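Local coordinates for putative capsular polysaccharide biosynthesis protein (PDB 6EWJ) that is probably a pyridoxal phosphate-dependent sugar aminotransferase of the DegT/DnrJ/EryC1 family, essential in pneumococcal teichoic acid biosynthesis, at residues I193-S198 against T216-P221; T55-C60 against E227-F232. One frame throughout, in Å; residues are numbered along the deposited sequence.

Both contacts are built on the mixed seven-stranded sheet of a pyridoxal phosphate-dependent aminotransferase domain. Contact 1 pairs strand 196-200 with strand 213-217. Contact 2 lays helix 225-236 against strand 58-61, which is the next neighbour of 213-217 and an outermost strand within the chain. Their centres are about 10 Å apart. Along the chain the order is 55-60, 193-198, 216-221, 227-232, so contact 1 is nested within contact 2. They touch directly: Thr216 OG1 lies 2.6 Å from Lys57 O, a probable hydrogen bond, and Trp217 packs on Met228. After strand 213-217 the chain continues into helix 225-236, which packs on the side of the sheet that carries Trp217 and Val59.

Contact 1. Residues I193-S198 against T216-P221; sequences IADFTS and TWKANP
Lys218 is the residue most covered by the opposite segment. Its CG is wedged between N and C (chi1 81°), and the chain is extended from there. CB, CG and CD of Lys218 run alongside Ala194 O, with CD closest at 3.3 Å. CE then passes Ile193 O and the carboxylate of Asp195. Lys218 NZ donates a hydrogen bond to Ile193 O at 2.8 Å, from above the carbonyl plane. Asp195 OD1 lies beside it, 4.5 Å from Lys218 NZ, beyond a salt bridge; OD2 pairs with Arg170 instead.

The backbones pair strands 196-200 and 213-217 antiparallel in the central mixed sheet of a fold-type I aminotransferase domain. Ser200 ends its strand and binds pyridoxal phosphate in another structure of the protein. Thr197 and Thr216 are a hydrogen-bonded pair. Thr197 N reaches Thr216 O at 2.8 Å in a nearly straight bond, and Thr216 N returns to Thr197 O. Phe196 and Trp217, on the other face, are the next, non-hydrogen-bonded pair. Trp217 CB makes an off-centre CH-pi contact, 4.2 Å from the Phe196 ring centroid. The indole turns off from the strand pair, and NE1 bonds Asp225.

Beyond the strands, Lys218 N donates a hydrogen bond to Asp195 O at 3.2 Å. A water donates to Asp195 O and Lys218 O. A second water donates to Asp195 OD1, its oxygen 2.7 Å from OD1, and accepts from Asn220 ND2.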
loop_
_atom_site.group_PDB
_atom_site.type_symbol
_atom_site.label_atom_id
_atom_site.label_comp_id
_atom_site.label_asym_id
_atom_site.label_seq_id
_atom_site.Cartn_x
_atom_site.Cartn_y
_atom_site.Cartn_z
ATOM N N ILE A 193 14.242 13.825 -16.355
ATOM C CA ILE A 193 14.434 13.517 -17.771
ATOM C C ILE A 193 13.115 13.097 -18.442
ATOM O O ILE A 193 12.714 13.655 -19.458
ATOM C CB ILE A 193 15.508 12.459 -17.930
ATOM C CG1 ILE A 193 16.793 12.907 -17.226
ATOM C CG2 ILE A 193 15.791 12.205 -19.415
ATOM C CD1 ILE A 193 17.655 11.758 -16.764
ATOM N N ALA A 194 12.504 12.065 -17.898
ATOM C CA ALA A 194 11.230 11.596 -18.376
ATOM C C ALA A 194 10.144 12.565 -17.961
ATOM O O ALA A 194 10.351 13.427 -17.109
ATOM C CB ALA A 194 10.950 10.222 -17.814
ATOM N N ASP A 195 8.988 12.417 -18.587
ATOM C CA ASP A 195 7.795 13.172 -18.188
ATOM C C ASP A 195 7.395 12.898 -16.733
ATOM O O ASP A 195 7.161 13.807 -15.931
ATOM C CB ASP A 195 6.652 12.881 -19.151
ATOM C CG ASP A 195 6.951 13.324 -20.551
ATOM O OD1 ASP A 195 7.445 14.467 -20.751
ATOM O OD2 ASP A 195 6.671 12.545 -21.497
ATOM N N PHE A 196 7.351 11.637 -16.380
ATOM C CA PHE A 196 7.155 11.202 -14.990
ATOM C C PHE A 196 8.201 10.142 -14.684
ATOM O O PHE A 196 8.665 9.428 -15.610
ATOM C CB PHE A 196 5.743 10.594 -14.769
ATOM C CG PHE A 196 4.613 11.550 -14.942
ATOM C CD1 PHE A 196 4.141 11.865 -16.210
ATOM C CD2 PHE A 196 3.975 12.091 -13.848
ATOM C CE1 PHE A 196 3.091 12.744 -16.376
ATOM C CE2 PHE A 196 2.905 12.959 -13.992
ATOM C CZ PHE A 196 2.463 13.296 -15.260
ATOM N N THR A 197 8.550 10.015 -13.404
ATOM C CA THR A 197 9.503 9.005 -12.951
ATOM C C THR A 197 9.017 8.335 -11.656
ATOM O O THR A 197 8.578 9.030 -10.720
ATOM C CB THR A 197 10.912 9.610 -12.753
ATOM O OG1 THR A 197 11.324 10.276 -13.961
ATOM C CG2 THR A 197 11.939 8.550 -12.391
ATOM N N SER A 198 9.143 7.009 -11.585
ATOM C CA SER A 198 9.046 6.275 -10.304
ATOM C C SER A 198 10.391 5.790 -9.799
ATOM O O SER A 198 11.185 5.250 -10.538
ATOM C CB SER A 198 8.109 5.023 -10.389
ATOM O OG SER A 198 8.444 4.272 -11.524
ATOM N N THR A 216 7.605 11.370 -9.234
ATOM C CA THR A 216 7.846 12.746 -9.546
ATOM C C THR A 216 7.679 12.971 -11.056
ATOM O O THR A 216 7.406 12.028 -11.816
ATOM C CB THR A 216 9.237 13.197 -9.024
ATOM O OG1 THR A 216 9.354 14.632 -9.078
ATOM C CG2 THR A 216 10.376 12.533 -9.830
ATOM N N TRP A 217 7.856 14.230 -11.468
ATOM C CA TRP A 217 7.668 14.636 -12.836
ATOM C C TRP A 217 8.585 15.801 -13.141
ATOM O O TRP A 217 8.850 16.636 -12.278
ATOM C CB TRP A 217 6.210 15.014 -13.139
ATOM C CG TRP A 217 5.636 16.081 -12.251
ATOM C CD1 TRP A 217 5.629 17.452 -12.482
ATOM C CD2 TRP A 217 4.972 15.874 -11.017
ATOM N NE1 TRP A 217 5.005 18.103 -11.428
ATOM C CE2 TRP A 217 4.588 17.145 -10.522
ATOM C CE3 TRP A 217 4.689 14.732 -10.249
ATOM C CZ2 TRP A 217 3.925 17.289 -9.316
ATOM C CZ3 TRP A 217 4.022 14.890 -9.020
ATOM C CH2 TRP A 217 3.657 16.152 -8.579
ATOM N N LYS A 218 9.043 15.882 -14.375
ATOM C CA LYS A 218 9.889 17.004 -14.729
ATOM C C LYS A 218 9.044 18.277 -14.918
ATOM O O LYS A 218 7.874 18.223 -15.297
ATOM C CB LYS A 218 10.781 16.663 -15.923
ATOM C CG LYS A 218 10.156 16.776 -17.291
ATOM C CD LYS A 218 11.214 16.374 -18.321
ATOM C CE LYS A 218 10.710 16.536 -19.738
ATOM N NZ LYS A 218 11.720 15.944 -20.650
ATOM N N ALA A 219 9.657 19.421 -14.625
ATOM C CA ALA A 219 8.999 20.708 -14.804
ATOM C C ALA A 219 8.480 20.799 -16.234
ATOM O O ALA A 219 9.195 20.510 -17.176
ATOM C CB ALA A 219 9.968 21.859 -14.507
ATOM N N ASN A 220 7.239 21.225 -16.370
ATOM C CA ASN A 220 6.618 21.399 -17.660
ATOM C C ASN A 220 5.565 22.493 -17.515
ATOM O O ASN A 220 4.722 22.420 -16.614
ATOM C CB ASN A 220 5.990 20.083 -18.124
ATOM C CG ASN A 220 5.546 20.120 -19.578
ATOM O OD1 ASN A 220 4.945 21.106 -20.035
ATOM N ND2 ASN A 220 5.839 19.050 -20.320
ATOM N N PRO A 221 5.584 23.502 -18.396
ATOM C CA PRO A 221 4.575 24.557 -18.303
ATOM C C PRO A 221 3.110 24.093 -18.304
ATOM O O PRO A 221 2.290 24.789 -17.723
ATOM C CB PRO A 221 4.880 25.432 -19.532
ATOM C CG PRO A 221 6.347 25.292 -19.715
ATOM C CD PRO A 221 6.617 23.833 -19.407
HETATM O O HOH W 1 6.597 16.336 -16.837
HETATM O O HOH W 2 7.202 16.754 -19.335
#

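Contact 2. Residues T55-C60 against E227-F232; sequences TPKTVC and EMYKEF
Helix 225-236 packs on strand 58-61 in the mixed sheet of a fold-type I aminotransferase domain. The strand is one of the two outermost in the sheet within this chain. The two short axes are nearly parallel, 14° apart, and come within 8.9 Å. Tyr229 and Phe232, three residues apart on the helix, both point toward the strand.

The first interaction is over a ring face. Tyr229 CG is anti to the backbone N (chi1 178°), which carries the ring out to the strand. Lys57 crosses it at about a right angle. The lysine chain bends at chi2 and chi3, and this brings CE over the ring, offset toward its rim, in a CH-pi contact. NZ makes a cation-pi contact, 4.6 Å from the Tyr229 ring centroid and close to the ring normal. The ammonium also has a salt bridge to Glu226, whose charge would favour keeping it protonated.

The second kind is apolar. Val59 CG2 lies beside both aromatic residues: it is 3.7 Å from Tyr229 CD1 and equally close to Phe232 CB. Val59 CG1 also touches Phe232 CB. The Phe232 ring continues onto helix 64-74, at Leu70, Ile71 and Val74.

Polar atoms come last. Tyr229 OH is hydrogen-bonded to Glu46 OE1 of helix 40-53, a second hold on the ring besides the lysine. At the ring edge, in its plane, Thr58 O lies 3.3 Å from Tyr229 CE1.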
loop_
_atom_site.group_PDB
_atom_site.type_symbol
_atom_site.label_atom_id
_atom_site.label_comp_id
_atom_site.label_asym_id
_atom_site.label_seq_id
_atom_site.Cartn_x
_atom_site.Cartn_y
_atom_site.Cartn_z
ATOM N N THR A 55 13.391 18.291 -9.641
ATOM C CA THR A 55 11.986 18.328 -10.039
ATOM C C THR A 55 11.257 19.179 -9.049
ATOM O O THR A 55 11.769 19.399 -7.957
ATOM C CB THR A 55 11.363 16.913 -10.057
ATOM O OG1 THR A 55 11.679 16.237 -8.833
ATOM C CG2 THR A 55 11.876 16.132 -11.235
ATOM N N PRO A 56 10.072 19.676 -9.410
ATOM C CA PRO A 56 9.408 20.635 -8.503
ATOM C C PRO A 56 8.753 20.010 -7.312
ATOM O O PRO A 56 8.744 20.600 -6.233
ATOM C CB PRO A 56 8.384 21.357 -9.411
ATOM C CG PRO A 56 8.182 20.457 -10.549
ATOM C CD PRO A 56 9.498 19.719 -10.759
ATOM N N LYS A 57 8.207 18.805 -7.483
ATOM C CA LYS A 57 7.476 18.162 -6.395
ATOM C C LYS A 57 7.706 16.671 -6.458
ATOM O O LYS A 57 7.850 16.130 -7.551
ATOM C CB LYS A 57 5.977 18.385 -6.533
ATOM C CG LYS A 57 5.470 19.805 -6.520
ATOM C CD LYS A 57 5.653 20.518 -5.192
ATOM C CE LYS A 57 4.715 20.019 -4.102
ATOM N NZ LYS A 57 4.653 21.028 -2.983
ATOM N N THR A 58 7.737 16.032 -5.282
ATOM C CA THR A 58 7.830 14.564 -5.203
ATOM C C THR A 58 6.713 14.042 -4.279
ATOM O O THR A 58 6.355 14.715 -3.288
ATOM C CB THR A 58 9.193 14.160 -4.698
ATOM O OG1 THR A 58 10.180 14.692 -5.602
ATOM C CG2 THR A 58 9.350 12.665 -4.602
ATOM N N VAL A 59 6.166 12.891 -4.639
ATOM C CA VAL A 59 5.101 12.215 -3.861
ATOM C C VAL A 59 5.694 10.919 -3.355
ATOM O O VAL A 59 6.042 10.035 -4.144
ATOM C CB VAL A 59 3.875 11.917 -4.713
ATOM C CG1 VAL A 59 2.797 11.214 -3.865
ATOM C CG2 VAL A 59 3.347 13.179 -5.333
ATOM N N CYS A 60 5.921 10.862 -2.056
ATOM C CA CYS A 60 6.557 9.712 -1.441
ATOM C C CYS A 60 5.436 8.738 -1.098
ATOM O O CYS A 60 4.381 9.147 -0.579
ATOM C CB CYS A 60 7.298 10.075 -0.184
ATOM S SG CYS A 60 8.955 10.666 -0.506
ATOM N N GLU A 227 -1.320 21.329 -8.158
ATOM C CA GLU A 227 -2.532 20.581 -8.572
ATOM C C GLU A 227 -2.172 19.101 -8.803
ATOM O O GLU A 227 -2.898 18.198 -8.375
ATOM C CB GLU A 227 -3.154 21.211 -9.831
ATOM C CG GLU A 227 -4.365 20.501 -10.440
ATOM C CD GLU A 227 -4.818 21.127 -11.761
ATOM O OE1 GLU A 227 -4.449 22.292 -12.066
ATOM O OE2 GLU A 227 -5.559 20.463 -12.528
ATOM N N MET A 228 -1.049 18.863 -9.482
ATOM C CA MET A 228 -0.611 17.493 -9.800
ATOM C C MET A 228 -0.261 16.750 -8.517
ATOM O O MET A 228 -0.611 15.599 -8.337
ATOM C CB MET A 228 0.606 17.518 -10.734
ATOM C CG MET A 228 1.150 16.161 -11.112
ATOM S SD MET A 228 0.023 15.125 -12.102
ATOM C CE MET A 228 0.226 15.824 -13.727
ATOM N N TYR A 229 0.438 17.445 -7.629
ATOM C CA TYR A 229 0.808 16.897 -6.325
ATOM C C TYR A 229 -0.445 16.521 -5.583
ATOM O O TYR A 229 -0.540 15.419 -5.074
ATOM C CB TYR A 229 1.595 17.913 -5.491
ATOM C CG TYR A 229 1.992 17.441 -4.097
ATOM C CD1 TYR A 229 3.098 16.607 -3.900
ATOM C CD2 TYR A 229 1.266 17.819 -2.984
ATOM C CE1 TYR A 229 3.477 16.191 -2.644
ATOM C CE2 TYR A 229 1.632 17.390 -1.706
ATOM C CZ TYR A 229 2.737 16.593 -1.547
ATOM O OH TYR A 229 3.103 16.138 -0.303
ATOM N N LYS A 230 -1.404 17.437 -5.521
ATOM C CA LYS A 230 -2.686 17.165 -4.829
ATOM C C LYS A 230 -3.472 15.930 -5.399
ATOM O O LYS A 230 -4.033 15.126 -4.629
ATOM C CB LYS A 230 -3.542 18.431 -4.825
ATOM C CG LYS A 230 -4.824 18.319 -4.041
ATOM C CD LYS A 230 -5.535 19.676 -3.845
ATOM C CE LYS A 230 -7.000 19.371 -3.344
ATOM N NZ LYS A 230 -7.044 18.729 -1.991
ATOM N N GLU A 231 -3.428 15.723 -6.711
ATOM C CA GLU A 231 -4.085 14.552 -7.344
ATOM C C GLU A 231 -3.461 13.215 -6.927
ATOM O O GLU A 231 -4.173 12.224 -6.699
ATOM C CB GLU A 231 -4.091 14.662 -8.885
ATOM C CG GLU A 231 -5.218 15.569 -9.392
ATOM C CD GLU A 231 -5.246 15.808 -10.905
ATOM O OE1 GLU A 231 -4.938 14.893 -11.673
ATOM O OE2 GLU A 231 -5.583 16.954 -11.315
ATOM N N PHE A 232 -2.143 13.169 -6.819
ATOM C CA PHE A 232 -1.463 11.949 -6.307
ATOM C C PHE A 232 -1.824 11.678 -4.855
ATOM O O PHE A 232 -2.092 10.519 -4.459
ATOM C CB PHE A 232 0.043 12.049 -6.406
ATOM C CG PHE A 232 0.594 11.704 -7.747
ATOM C CD1 PHE A 232 0.927 10.418 -8.055
ATOM C CD2 PHE A 232 0.799 12.679 -8.698
ATOM C CE1 PHE A 232 1.443 10.106 -9.313
ATOM C CE2 PHE A 232 1.335 12.374 -9.940
ATOM C CZ PHE A 232 1.647 11.088 -10.255
#